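Local coordinates for protein nucleoporin NUP170 (Chaetomium thermophilum, PDB 5HAX) that probably serves as a scaffold component of the nuclear pore complex, pairing a beta-propeller domain with a helical domain to help build the pore framework, at residues T16-D20 against A592-R597; P49-H55 against V482-R488; V120-P124 against G181-I187; I58-V62 against N101-I105; A301-S305 against K454-F459. All coordinates share one frame; numbering follows the deposited sequence.

Contact 1: T16-D20 against A592-R597; sequences TLQLD and ALYLTR
A nearly perpendicular helix crossing, pinned by a buried salt bridge, joins T16-D20, at the end of the N-terminal helix, to A592-R597 in the region of the nucleoporin C-terminal family. The short axes approach to 10.1 Å and cross at -82°. R597 grips D20 side-on: NE meets OD2 of D20 at 3.0 Å, and NH2 of R597 meets OD1 of D20, also at 3.0 Å. Both bonds are nearly straight and use the syn sides of the carboxylate, whose plane is turned only 17° from the guanidinium, so the arginine's rotation is fixed. CG of L593 lies over the centre of one guanidinium face.

Away from the salt bridge the threonines meet through carbon. T596 donates its hydroxyl OG1 to A592 O in its own helix (2.7 Å). With CG2 of T596 set anti to the backbone N (OG1 chi1 -62°), that methyl presses tightly on CD2 of L17, at 3.3 Å. T16 likewise gives OG1 to V12 O, and its CG2 packs on L593 CD1 at 3.6 Å. Beyond the pair, E524 of helix 522-533 is a second carboxylate for R597 NH2, L593 leans on V523 of that helix, and K415 of helix 411-416 touches both D20 and R597.

Contact 2: P49-H55 against V482-R488; sequences PFHVVRH and VHIVRRR
H51 and R486 form the central hydrogen-bonded pair of an antiparallel strand pairing, with N of R486 to O of H51 at 3.0 Å. V53 N also binds I484 O, and I484 N binds R54 O at 2.9 Å, so V53 and R54 stand opposite the single I484: a beta bulge. At the strand end P49 O takes two donors from opposite faces of its plane, R488 N and, at 3.0 Å, R487 NH1.

CH-pi contacts flank these bonds. R487, bent at chi2 (63°), lays CD over one face of the F50 ring, 4.1 Å from its centroid. The H51 ring is sandwiched between V53 CG1 and CD of R488. Shortening R487 to alanine would probably uncover that F50 face and leave P49 O with one donor fewer and E462 without its salt-bridge mate.

Among the charges, R54 NH2 and R486 NH2 stand 4.0 Å apart, yet E473 bridges R486 NE and may offset the pair.

Strand 50-57 thus adds itself as the outer strand beside 481-487, which in turn pairs with 473-478: N-terminal and late strands share a sheet, the Velcro closure of a beta-propeller. Strands 403-409 and 427-433 pack against F50, V52 and V485.

Contact 3: V120-P124 against G181-I187; sequences VPPKP and GTKDGRI
The side chain of K123 runs over one face of the peptide group joining G185 and R186, with CG 3.5 Å from O of G185. At the carbonyl edge of that peptide a water donates to G185 O and also to P121 O, tying the two loops together; at its N-H edge R186 N bonds to T182 OG1. The peptide before it, between D184 and G185, is approached by CD of P124, 3.3 Å from D184 O, while a second water donates to the same oxygen. P121 sets CG against O of T182 at 3.4 Å.

T182 to G185 form a type I turn, and with T182 N bonded to R186 O and G185 at phi 92° they make the type I plus G1 bulge of a 3:5 hairpin. This hairpin links strands 178-181 and 187-190, the start of one propeller blade, and abuts the loop after strand 114-120, the first strand of the preceding blade. Any side chain at G185 would strike K123 N and P122 O; instead its CA comes 3.4 Å from O of P121. At G181 a CB would clash with V120 CG1, whose neighbouring methyl CG2 faces CG1 of I187.

K123 bends at its last torsion (chi4 -69°), bringing NZ to two waters that lead to I187 N and D184 O. A methionine in place of K123 would probably leave those two waters without the ammonium donor they accept from, and so weaken the water-mediated link to I187 N and D184 O. E199 holds R186 by a salt bridge, and Y202 OH bonds to K123 N.

Contact 4: I58-V62 against N101-I105; sequences IPDKV and NPELI
L104 is wedged between K61 and V62, and its two methyls are shared out between them. With CG of L104 anti to its own carbonyl carbon (chi1 -62°) and an extended second torsion, the branch reaches straight toward the start of helix 60-67. CD1 of L104 presses on CB of K61 at 3.5 Å, closer than carbon atoms usually pack, whereas CD2 of L104 meets CG2 of V62 at 3.6 Å.

The K61 and L104 side chains run alongside one another, pointing opposite ways. The lysine leaves its helix with CG anti to the carbonyl carbon, then turns at chi3 (70°), and this bend carries CE back within 3.8 Å of L104 CD1. Its methylene chain therefore does the packing, and NZ ends beside L104 CG without a hydrogen bond across the contact. V62 offers the methyl set anti to its carbonyl carbon; its chi1 of 178° puts CG1 anti to the backbone N and leaves CG2 for the leucine, which it crosses at a slant.

P59, at the N-cap position, adds a looser apolar edge: its CG lies 4.3 Å from L104 CD2 and 4.5 Å from CG of P102. No hydrogen bond crosses here; the contact rests on apolar packing.

The contact lies near the protein surface. Helix 60-67 and the loop leading into strand 105-107 both rest on W95 of strand 91-96, which touches P59, V62, P102 and L104, while A86 of strand 83-88 also supports V62.

Contact 5: A301-S305 against K454-F459; sequences ATEAS and KQPLGF
F459 lays one ring face against the backbone of E303, whose CA stands 3.9 Å from the ring centroid and only 12° off the ring normal, a CH-pi contact over the centre. The glutamate side chain continues along the same ring: with CG anti to the backbone N (chi1 -175°), it brings that atom 3.5 Å from CE2 of F459. T302 comes to the CD1/CE1 side of the ring, with OG1 3.6 Å from CE1 of F459.

P456 fills the other half of the interface. Its CB lies 3.4 Å from O of E303, and its CG faces A301 O. The carbonyl of T302 is turned into the proline, 3.0 Å from P456 N, but a proline nitrogen has no hydrogen to share; what the oxygen meets is carbon, with CA of P456 3.3 Å away.

A second shell sets these groups in place. F459 N bonds to O of P456, closing the short turn that carries both P456 and F459, and G458 between them has a positive phi of 92°, where a side chain would be jammed against the preceding carbonyl. Q455 NE2 reaches L457 O almost straight along its carbonyl. On the facing loop, between strands 293-298 and 307-313, E303 is held at its far end by a hydrogen bond to S387 and a salt bridge to R385, while R239 binds the carbonyls of A304 and S305.

The interface itself thus has no hydrogen bond: carbon-rich surfaces and weak C-H donors join the loops, and the buried glutamate charge is probably balanced by R385, beyond them.

How the contacts relate
From the N terminus the chain supplies the first halves of contacts 1 and 2 before any loop closes. Contact 4, whose first segment follows closely on strand 50-57, closes first; contact 3 closes next, between neighbouring propeller blades, and contact 5 follows after a longer excursion. These three come in series, none crossing another. Contact 2 then encloses them all, joining an early strand to a late one and so closing the propeller ring. Contact 1 spans everything, tying the first helix to the C-terminal helical region. Contacts 1 and 5 come within about 4 Å at their nearest atoms without touching, whereas contacts 1 and 4 have centres about 47 Å apart.

Contact 1: T16-D20 against A592-R597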
# COMPACT_ATOMS: atom_id res chain seq x y z
N THR A 16 -7.19 -21.73 7.74
CA THR A 16 -7.70 -20.56 7.04
C THR A 16 -6.59 -19.53 6.83
O THR A 16 -6.51 -18.91 5.76
CB THR A 16 -8.86 -19.95 7.83
OG1 THR A 16 -9.90 -20.93 7.98
CG2 THR A 16 -9.42 -18.73 7.12
N LEU A 17 -5.73 -19.34 7.84
CA LEU A 17 -4.58 -18.45 7.68
C LEU A 17 -3.72 -18.88 6.50
O LEU A 17 -3.30 -18.05 5.69
CB LEU A 17 -3.76 -18.44 8.97
CG LEU A 17 -4.39 -17.79 10.20
CD1 LEU A 17 -3.57 -18.13 11.44
CD2 LEU A 17 -4.51 -16.29 10.03
N GLN A 18 -3.44 -20.18 6.40
CA GLN A 18 -2.62 -20.69 5.31
C GLN A 18 -3.31 -20.50 3.96
O GLN A 18 -2.63 -20.28 2.95
CB GLN A 18 -2.30 -22.16 5.54
CG GLN A 18 -1.24 -22.41 6.61
CD GLN A 18 -1.18 -23.86 7.06
OE1 GLN A 18 -2.09 -24.64 6.80
NE2 GLN A 18 -0.11 -24.21 7.76
N LEU A 19 -4.64 -20.58 3.93
CA LEU A 19 -5.36 -20.39 2.68
C LEU A 19 -5.24 -18.95 2.20
O LEU A 19 -5.03 -18.70 1.01
CB LEU A 19 -6.83 -20.77 2.87
CG LEU A 19 -7.63 -21.04 1.60
CD1 LEU A 19 -7.14 -22.30 0.91
CD2 LEU A 19 -9.12 -21.14 1.92
N ASP A 20 -5.36 -17.98 3.11
CA ASP A 20 -5.20 -16.58 2.74
C ASP A 20 -3.76 -16.28 2.32
O ASP A 20 -3.53 -15.47 1.42
CB ASP A 20 -5.60 -15.66 3.90
CG ASP A 20 -7.08 -15.30 3.88
OD1 ASP A 20 -7.73 -15.41 2.81
OD2 ASP A 20 -7.60 -14.87 4.93
N ALA A 592 -15.78 -18.62 9.90
CA ALA A 592 -14.39 -18.93 10.17
C ALA A 592 -13.46 -17.98 9.43
O ALA A 592 -12.43 -17.55 9.98
CB ALA A 592 -14.09 -20.38 9.78
N LEU A 593 -13.79 -17.64 8.19
CA LEU A 593 -12.95 -16.74 7.41
C LEU A 593 -12.92 -15.35 8.04
O LEU A 593 -11.85 -14.77 8.24
CB LEU A 593 -13.45 -16.67 5.97
CG LEU A 593 -12.60 -15.90 4.96
CD1 LEU A 593 -11.19 -16.49 4.87
CD2 LEU A 593 -13.27 -15.90 3.60
N TYR A 594 -14.10 -14.81 8.37
CA TYR A 594 -14.17 -13.50 8.99
C TYR A 594 -13.41 -13.48 10.31
O TYR A 594 -12.58 -12.59 10.55
CB TYR A 594 -15.63 -13.11 9.21
CG TYR A 594 -15.82 -11.73 9.80
CD1 TYR A 594 -15.16 -10.63 9.28
CD2 TYR A 594 -16.67 -11.53 10.88
CE1 TYR A 594 -15.33 -9.37 9.81
CE2 TYR A 594 -16.84 -10.27 11.43
CZ TYR A 594 -16.17 -9.19 10.89
OH TYR A 594 -16.34 -7.94 11.43
N LEU A 595 -13.67 -14.45 11.19
CA LEU A 595 -13.01 -14.49 12.49
C LEU A 595 -11.50 -14.57 12.35
O LEU A 595 -10.76 -13.88 13.05
CB LEU A 595 -13.53 -15.67 13.31
CG LEU A 595 -12.83 -15.90 14.65
CD1 LEU A 595 -12.96 -14.68 15.55
CD2 LEU A 595 -13.39 -17.14 15.34
N THR A 596 -11.02 -15.43 11.45
CA THR A 596 -9.58 -15.57 11.24
C THR A 596 -8.96 -14.23 10.86
O THR A 596 -7.93 -13.83 11.42
CB THR A 596 -9.30 -16.61 10.16
OG1 THR A 596 -9.81 -17.89 10.58
CG2 THR A 596 -7.80 -16.72 9.87
N ARG A 597 -9.58 -13.53 9.92
CA ARG A 597 -9.01 -12.27 9.44
C ARG A 597 -9.03 -11.20 10.52
O ARG A 597 -8.21 -10.27 10.49
CB ARG A 597 -9.77 -11.81 8.19
CG ARG A 597 -9.49 -12.70 6.98
CD ARG A 597 -10.44 -12.41 5.81
NE ARG A 597 -10.03 -13.13 4.60
CZ ARG A 597 -10.72 -13.14 3.47
NH1 ARG A 597 -11.87 -12.48 3.37
NH2 ARG A 597 -10.27 -13.82 2.42

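Contact 2: P49-H55 against V482-R488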
# COMPACT_ATOMS: atom_id res chain seq x y z
N PRO A 49 -13.99 0.56 -8.37
CA PRO A 49 -12.88 0.14 -7.51
C PRO A 49 -12.25 1.29 -6.73
O PRO A 49 -11.62 1.04 -5.69
CB PRO A 49 -11.88 -0.46 -8.50
CG PRO A 49 -12.14 0.28 -9.77
CD PRO A 49 -13.61 0.58 -9.79
N PHE A 50 -12.41 2.52 -7.19
CA PHE A 50 -11.90 3.71 -6.53
C PHE A 50 -12.96 4.80 -6.63
O PHE A 50 -13.85 4.73 -7.47
CB PHE A 50 -10.59 4.21 -7.16
CG PHE A 50 -9.49 3.19 -7.19
CD1 PHE A 50 -8.47 3.22 -6.25
CD2 PHE A 50 -9.45 2.21 -8.16
CE1 PHE A 50 -7.45 2.30 -6.27
CE2 PHE A 50 -8.43 1.27 -8.20
CZ PHE A 50 -7.43 1.32 -7.25
N HIS A 51 -12.85 5.81 -5.77
CA HIS A 51 -13.72 6.97 -5.92
C HIS A 51 -13.14 8.15 -5.15
O HIS A 51 -12.39 7.98 -4.19
CB HIS A 51 -15.16 6.68 -5.47
CG HIS A 51 -15.32 6.44 -4.00
ND1 HIS A 51 -14.39 5.75 -3.24
CD2 HIS A 51 -16.31 6.78 -3.15
CE1 HIS A 51 -14.80 5.69 -1.99
NE2 HIS A 51 -15.97 6.31 -1.90
N VAL A 52 -13.48 9.35 -5.61
CA VAL A 52 -13.03 10.59 -4.99
C VAL A 52 -13.85 10.84 -3.74
O VAL A 52 -15.08 10.80 -3.77
CB VAL A 52 -13.15 11.77 -5.98
CG1 VAL A 52 -12.65 13.06 -5.34
CG2 VAL A 52 -12.39 11.48 -7.27
N VAL A 53 -13.16 11.13 -2.63
CA VAL A 53 -13.84 11.32 -1.34
C VAL A 53 -13.87 12.80 -0.95
O VAL A 53 -14.81 13.24 -0.28
CB VAL A 53 -13.18 10.47 -0.24
CG1 VAL A 53 -13.49 8.99 -0.46
CG2 VAL A 53 -11.68 10.70 -0.17
N ARG A 54 -12.86 13.57 -1.33
CA ARG A 54 -12.86 15.00 -1.05
C ARG A 54 -11.76 15.68 -1.86
O ARG A 54 -10.93 15.01 -2.48
CB ARG A 54 -12.68 15.28 0.45
CG ARG A 54 -11.33 14.87 0.99
CD ARG A 54 -11.28 14.93 2.51
NE ARG A 54 -10.30 13.98 3.03
CZ ARG A 54 -10.60 12.82 3.60
NH1 ARG A 54 -9.62 12.03 4.03
NH2 ARG A 54 -11.86 12.43 3.75
N HIS A 55 -11.77 17.01 -1.83
CA HIS A 55 -10.80 17.82 -2.56
C HIS A 55 -10.37 19.00 -1.69
O HIS A 55 -11.13 19.48 -0.85
CB HIS A 55 -11.37 18.33 -3.89
CG HIS A 55 -12.41 19.39 -3.73
ND1 HIS A 55 -13.74 19.10 -3.51
CD2 HIS A 55 -12.32 20.74 -3.76
CE1 HIS A 55 -14.42 20.23 -3.42
NE2 HIS A 55 -13.58 21.24 -3.56
N VAL A 482 -5.80 19.44 -4.45
CA VAL A 482 -5.44 18.05 -4.13
C VAL A 482 -6.74 17.27 -3.99
O VAL A 482 -7.59 17.61 -3.16
CB VAL A 482 -4.61 17.96 -2.84
CG1 VAL A 482 -4.34 16.50 -2.48
CG2 VAL A 482 -3.31 18.74 -2.98
N HIS A 483 -6.88 16.22 -4.80
CA HIS A 483 -8.03 15.33 -4.74
C HIS A 483 -7.64 14.03 -4.04
O HIS A 483 -6.58 13.46 -4.33
CB HIS A 483 -8.56 15.02 -6.14
CG HIS A 483 -8.82 16.23 -6.98
ND1 HIS A 483 -10.07 16.78 -7.13
CD2 HIS A 483 -7.98 17.01 -7.71
CE1 HIS A 483 -10.00 17.84 -7.92
NE2 HIS A 483 -8.74 18.00 -8.28
N ILE A 484 -8.50 13.57 -3.13
CA ILE A 484 -8.26 12.33 -2.40
C ILE A 484 -9.06 11.22 -3.07
O ILE A 484 -10.28 11.31 -3.20
CB ILE A 484 -8.66 12.46 -0.92
CG1 ILE A 484 -7.96 13.67 -0.27
CG2 ILE A 484 -8.30 11.18 -0.17
CD1 ILE A 484 -6.45 13.59 -0.26
N VAL A 485 -8.36 10.17 -3.49
CA VAL A 485 -8.96 8.98 -4.09
C VAL A 485 -8.76 7.82 -3.13
O VAL A 485 -7.65 7.63 -2.62
CB VAL A 485 -8.34 8.68 -5.47
CG1 VAL A 485 -9.00 7.45 -6.09
CG2 VAL A 485 -8.47 9.88 -6.39
N ARG A 486 -9.81 7.05 -2.89
CA ARG A 486 -9.80 5.96 -1.92
C ARG A 486 -10.12 4.64 -2.62
O ARG A 486 -11.05 4.57 -3.43
CB ARG A 486 -10.81 6.22 -0.80
CG ARG A 486 -10.91 5.09 0.23
CD ARG A 486 -11.94 5.41 1.30
NE ARG A 486 -11.57 6.59 2.08
CZ ARG A 486 -12.43 7.37 2.73
NH1 ARG A 486 -13.73 7.11 2.69
NH2 ARG A 486 -11.99 8.41 3.42
N ARG A 487 -9.34 3.62 -2.30
CA ARG A 487 -9.62 2.26 -2.75
C ARG A 487 -10.83 1.71 -2.00
O ARG A 487 -10.95 1.86 -0.78
CB ARG A 487 -8.40 1.37 -2.52
CG ARG A 487 -8.61 -0.12 -2.73
CD ARG A 487 -8.98 -0.44 -4.16
NE ARG A 487 -8.96 -1.88 -4.41
CZ ARG A 487 -9.76 -2.51 -5.27
NH1 ARG A 487 -10.66 -1.84 -5.98
NH2 ARG A 487 -9.66 -3.82 -5.41
N ARG A 488 -11.73 1.06 -2.73
CA ARG A 488 -12.92 0.46 -2.15
C ARG A 488 -12.73 -1.05 -2.00
O ARG A 488 -12.26 -1.72 -2.93
CB ARG A 488 -14.15 0.75 -3.01
CG ARG A 488 -14.61 2.19 -2.88
CD ARG A 488 -15.72 2.54 -3.85
NE ARG A 488 -17.04 2.18 -3.33
CZ ARG A 488 -18.16 2.86 -3.59
NH1 ARG A 488 -19.31 2.45 -3.08
NH2 ARG A 488 -18.13 3.95 -4.36
O HOH W 1 -10.14 9.57 4.69

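Contact 3: V120-P124 against G181-I187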
# COMPACT_ATOMS: atom_id res chain seq x y z
N VAL A 120 12.95 13.24 2.43
CA VAL A 120 13.57 11.92 2.51
C VAL A 120 13.78 11.55 3.98
O VAL A 120 13.71 12.42 4.86
CB VAL A 120 14.92 11.87 1.75
CG1 VAL A 120 14.70 12.15 0.26
CG2 VAL A 120 15.90 12.87 2.35
N PRO A 121 14.03 10.28 4.26
CA PRO A 121 14.38 9.88 5.63
C PRO A 121 15.74 10.41 6.03
O PRO A 121 16.57 10.72 5.16
CB PRO A 121 14.38 8.34 5.57
CG PRO A 121 13.57 8.00 4.37
CD PRO A 121 13.80 9.11 3.39
N PRO A 122 16.01 10.55 7.33
CA PRO A 122 17.33 11.00 7.77
C PRO A 122 18.32 9.86 7.87
O PRO A 122 17.96 8.68 7.97
CB PRO A 122 17.04 11.60 9.16
CG PRO A 122 15.90 10.77 9.66
CD PRO A 122 15.07 10.38 8.46
N LYS A 123 19.60 10.22 7.84
CA LYS A 123 20.65 9.24 8.09
C LYS A 123 20.67 8.90 9.58
O LYS A 123 20.76 9.81 10.41
CB LYS A 123 22.01 9.78 7.64
CG LYS A 123 22.20 9.81 6.12
CD LYS A 123 23.56 10.39 5.74
CE LYS A 123 23.73 10.49 4.22
NZ LYS A 123 23.86 9.15 3.57
N PRO A 124 20.58 7.63 9.95
CA PRO A 124 20.55 7.28 11.38
C PRO A 124 21.80 7.75 12.12
O PRO A 124 22.88 7.89 11.54
CB PRO A 124 20.47 5.75 11.37
CG PRO A 124 19.82 5.42 10.08
CD PRO A 124 20.31 6.45 9.11
N GLY A 181 15.25 9.37 -1.99
CA GLY A 181 15.91 8.94 -0.77
C GLY A 181 15.63 7.48 -0.48
O GLY A 181 14.57 6.95 -0.80
N THR A 182 16.62 6.84 0.15
CA THR A 182 16.49 5.45 0.56
C THR A 182 16.04 5.37 2.02
O THR A 182 16.03 6.35 2.76
CB THR A 182 17.82 4.70 0.40
OG1 THR A 182 18.76 5.18 1.37
CG2 THR A 182 18.39 4.89 -1.00
N LYS A 183 15.66 4.15 2.42
CA LYS A 183 15.25 3.89 3.79
C LYS A 183 16.31 4.34 4.79
O LYS A 183 15.97 4.78 5.90
CB LYS A 183 14.96 2.40 3.96
CG LYS A 183 14.14 2.04 5.18
CD LYS A 183 13.79 0.56 5.20
CE LYS A 183 15.03 -0.33 5.35
NZ LYS A 183 15.66 -0.69 4.05
N ASP A 184 17.59 4.23 4.42
CA ASP A 184 18.70 4.55 5.31
C ASP A 184 19.15 6.00 5.22
O ASP A 184 20.15 6.36 5.85
CB ASP A 184 19.89 3.62 5.01
CG ASP A 184 19.54 2.16 5.17
OD1 ASP A 184 18.79 1.82 6.11
OD2 ASP A 184 20.02 1.34 4.36
N GLY A 185 18.46 6.83 4.45
CA GLY A 185 18.78 8.24 4.37
C GLY A 185 19.74 8.62 3.26
O GLY A 185 20.17 9.78 3.21
N ARG A 186 20.10 7.70 2.37
CA ARG A 186 20.94 8.05 1.24
C ARG A 186 20.17 8.92 0.25
O ARG A 186 18.99 8.66 -0.02
CB ARG A 186 21.46 6.79 0.54
CG ARG A 186 22.29 5.88 1.43
CD ARG A 186 22.84 4.69 0.66
NE ARG A 186 23.90 5.08 -0.27
CZ ARG A 186 24.62 4.23 -1.00
NH1 ARG A 186 24.39 2.93 -0.92
NH2 ARG A 186 25.56 4.68 -1.81
N ILE A 187 20.83 9.94 -0.28
CA ILE A 187 20.20 10.95 -1.14
C ILE A 187 20.86 10.88 -2.52
O ILE A 187 22.07 11.12 -2.64
CB ILE A 187 20.33 12.36 -0.55
CG1 ILE A 187 19.64 12.42 0.82
CG2 ILE A 187 19.73 13.39 -1.49
CD1 ILE A 187 19.91 13.71 1.58
O HOH W 2 19.01 11.66 4.36
O HOH W 3 23.74 9.62 0.77
O HOH W 4 22.83 6.61 4.73

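Contact 4: I58-V62 against N101-I105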
# COMPACT_ATOMS: atom_id res chain seq x y z
N ILE A 58 -5.93 24.79 -3.59
CA ILE A 58 -4.66 25.46 -3.28
C ILE A 58 -4.97 26.77 -2.56
O ILE A 58 -5.87 27.51 -2.99
CB ILE A 58 -3.86 25.70 -4.56
CG1 ILE A 58 -3.37 24.37 -5.14
CG2 ILE A 58 -2.66 26.62 -4.29
CD1 ILE A 58 -2.78 24.48 -6.53
N PRO A 59 -4.26 27.11 -1.48
CA PRO A 59 -4.53 28.39 -0.80
C PRO A 59 -4.36 29.58 -1.73
O PRO A 59 -3.51 29.59 -2.62
CB PRO A 59 -3.50 28.41 0.33
CG PRO A 59 -3.19 26.97 0.59
CD PRO A 59 -3.28 26.30 -0.75
N ASP A 60 -5.20 30.60 -1.51
CA ASP A 60 -5.17 31.79 -2.36
C ASP A 60 -3.82 32.48 -2.31
O ASP A 60 -3.37 33.03 -3.32
CB ASP A 60 -6.28 32.76 -1.94
CG ASP A 60 -7.67 32.25 -2.28
OD1 ASP A 60 -7.83 31.62 -3.35
OD2 ASP A 60 -8.60 32.49 -1.48
N LYS A 61 -3.16 32.47 -1.15
CA LYS A 61 -1.85 33.11 -1.04
C LYS A 61 -0.83 32.44 -1.96
O LYS A 61 0.08 33.12 -2.46
CB LYS A 61 -1.37 33.07 0.41
CG LYS A 61 -2.00 34.14 1.29
CD LYS A 61 -2.12 33.69 2.74
CE LYS A 61 -0.77 33.60 3.43
NZ LYS A 61 -0.85 32.81 4.69
N VAL A 62 -0.96 31.14 -2.19
CA VAL A 62 -0.06 30.46 -3.12
C VAL A 62 -0.35 30.91 -4.55
O VAL A 62 0.56 31.03 -5.38
CB VAL A 62 -0.18 28.93 -2.97
CG1 VAL A 62 0.71 28.21 -3.97
CG2 VAL A 62 0.17 28.52 -1.54
N ASN A 101 -7.91 25.90 6.45
CA ASN A 101 -7.32 27.22 6.23
C ASN A 101 -5.86 27.17 6.65
O ASN A 101 -5.49 27.69 7.71
CB ASN A 101 -8.09 28.30 6.99
CG ASN A 101 -7.58 29.69 6.70
OD1 ASN A 101 -7.16 29.99 5.58
ND2 ASN A 101 -7.59 30.55 7.71
N PRO A 102 -5.00 26.55 5.84
CA PRO A 102 -3.61 26.35 6.26
C PRO A 102 -2.82 27.65 6.31
O PRO A 102 -3.11 28.61 5.59
CB PRO A 102 -3.04 25.41 5.19
CG PRO A 102 -4.22 24.89 4.44
CD PRO A 102 -5.28 25.93 4.54
N GLU A 103 -1.81 27.67 7.18
CA GLU A 103 -0.79 28.71 7.17
C GLU A 103 0.39 28.23 6.33
O GLU A 103 0.75 27.05 6.35
CB GLU A 103 -0.33 29.05 8.59
CG GLU A 103 0.50 27.97 9.27
CD GLU A 103 1.06 28.42 10.61
OE1 GLU A 103 0.51 29.38 11.19
OE2 GLU A 103 2.06 27.82 11.07
N LEU A 104 1.00 29.16 5.59
CA LEU A 104 2.09 28.83 4.68
C LEU A 104 3.42 28.86 5.43
O LEU A 104 3.78 29.88 6.02
CB LEU A 104 2.12 29.80 3.50
CG LEU A 104 0.88 29.82 2.60
CD1 LEU A 104 1.06 30.85 1.50
CD2 LEU A 104 0.60 28.45 2.01
N ILE A 105 4.14 27.73 5.40
CA ILE A 105 5.49 27.65 5.93
C ILE A 105 6.43 28.15 4.84
O ILE A 105 6.70 27.44 3.87
CB ILE A 105 5.85 26.23 6.37
CG1 ILE A 105 4.86 25.74 7.43
CG2 ILE A 105 7.28 26.17 6.90
CD1 ILE A 105 5.01 24.27 7.79

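Contact 5: A301-S305 against K454-F459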
# COMPACT_ATOMS: atom_id res chain seq x y z
N ALA A 301 10.73 -6.81 -3.78
CA ALA A 301 10.94 -8.25 -3.67
C ALA A 301 9.88 -8.92 -2.81
O ALA A 301 9.61 -10.11 -2.97
CB ALA A 301 12.34 -8.54 -3.12
N THR A 302 9.29 -8.17 -1.88
CA THR A 302 8.20 -8.72 -1.07
C THR A 302 6.99 -9.07 -1.93
O THR A 302 6.23 -9.98 -1.58
CB THR A 302 7.80 -7.72 0.01
OG1 THR A 302 7.43 -6.47 -0.59
CG2 THR A 302 8.96 -7.48 0.97
N GLU A 303 6.81 -8.37 -3.05
CA GLU A 303 5.65 -8.57 -3.91
C GLU A 303 5.90 -9.62 -4.98
O GLU A 303 5.00 -10.41 -5.30
CB GLU A 303 5.25 -7.24 -4.56
CG GLU A 303 3.97 -7.32 -5.39
CD GLU A 303 3.44 -5.95 -5.78
OE1 GLU A 303 4.18 -4.96 -5.63
OE2 GLU A 303 2.29 -5.87 -6.24
N ALA A 304 7.11 -9.66 -5.54
CA ALA A 304 7.42 -10.59 -6.62
C ALA A 304 8.92 -10.83 -6.65
O ALA A 304 9.71 -9.91 -6.42
CB ALA A 304 6.93 -10.04 -7.96
N SER A 305 9.30 -12.07 -6.95
CA SER A 305 10.71 -12.43 -7.02
C SER A 305 11.33 -12.02 -8.35
O SER A 305 12.39 -11.37 -8.37
CB SER A 305 10.87 -13.94 -6.82
OG SER A 305 12.20 -14.35 -7.06
N LYS A 454 4.46 -11.16 4.06
CA LYS A 454 5.87 -10.78 4.02
C LYS A 454 6.63 -11.42 2.86
O LYS A 454 7.84 -11.23 2.76
CB LYS A 454 6.54 -11.13 5.35
CG LYS A 454 5.90 -10.43 6.54
CD LYS A 454 6.84 -10.33 7.72
CE LYS A 454 6.31 -9.35 8.77
NZ LYS A 454 6.21 -7.96 8.25
N GLN A 455 5.94 -12.14 1.99
CA GLN A 455 6.56 -12.76 0.82
C GLN A 455 5.55 -12.76 -0.31
O GLN A 455 4.35 -12.56 -0.07
CB GLN A 455 7.05 -14.18 1.13
CG GLN A 455 5.95 -15.16 1.52
CD GLN A 455 5.41 -14.92 2.92
OE1 GLN A 455 6.18 -14.67 3.86
NE2 GLN A 455 4.10 -14.98 3.08
N PRO A 456 5.99 -12.97 -1.55
CA PRO A 456 5.07 -12.86 -2.70
C PRO A 456 3.77 -13.66 -2.56
O PRO A 456 2.69 -13.12 -2.83
CB PRO A 456 5.92 -13.37 -3.87
CG PRO A 456 7.31 -13.01 -3.49
CD PRO A 456 7.39 -13.16 -1.99
N LEU A 457 3.85 -14.92 -2.16
CA LEU A 457 2.63 -15.68 -1.90
C LEU A 457 1.90 -15.08 -0.71
O LEU A 457 2.45 -15.00 0.39
CB LEU A 457 2.97 -17.15 -1.64
CG LEU A 457 3.09 -18.06 -2.87
CD1 LEU A 457 3.57 -19.44 -2.45
CD2 LEU A 457 1.77 -18.16 -3.62
N GLY A 458 0.66 -14.64 -0.95
CA GLY A 458 -0.14 -14.00 0.07
C GLY A 458 -0.04 -12.49 0.10
O GLY A 458 -0.88 -11.83 0.72
N PHE A 459 0.97 -11.92 -0.56
CA PHE A 459 1.23 -10.48 -0.46
C PHE A 459 0.04 -9.65 -0.92
O PHE A 459 -0.30 -8.65 -0.28
CB PHE A 459 2.46 -10.13 -1.29
CG PHE A 459 2.77 -8.66 -1.33
CD1 PHE A 459 3.60 -8.09 -0.38
CD2 PHE A 459 2.22 -7.85 -2.31
CE1 PHE A 459 3.88 -6.73 -0.41
CE2 PHE A 459 2.50 -6.49 -2.35
CZ PHE A 459 3.33 -5.94 -1.39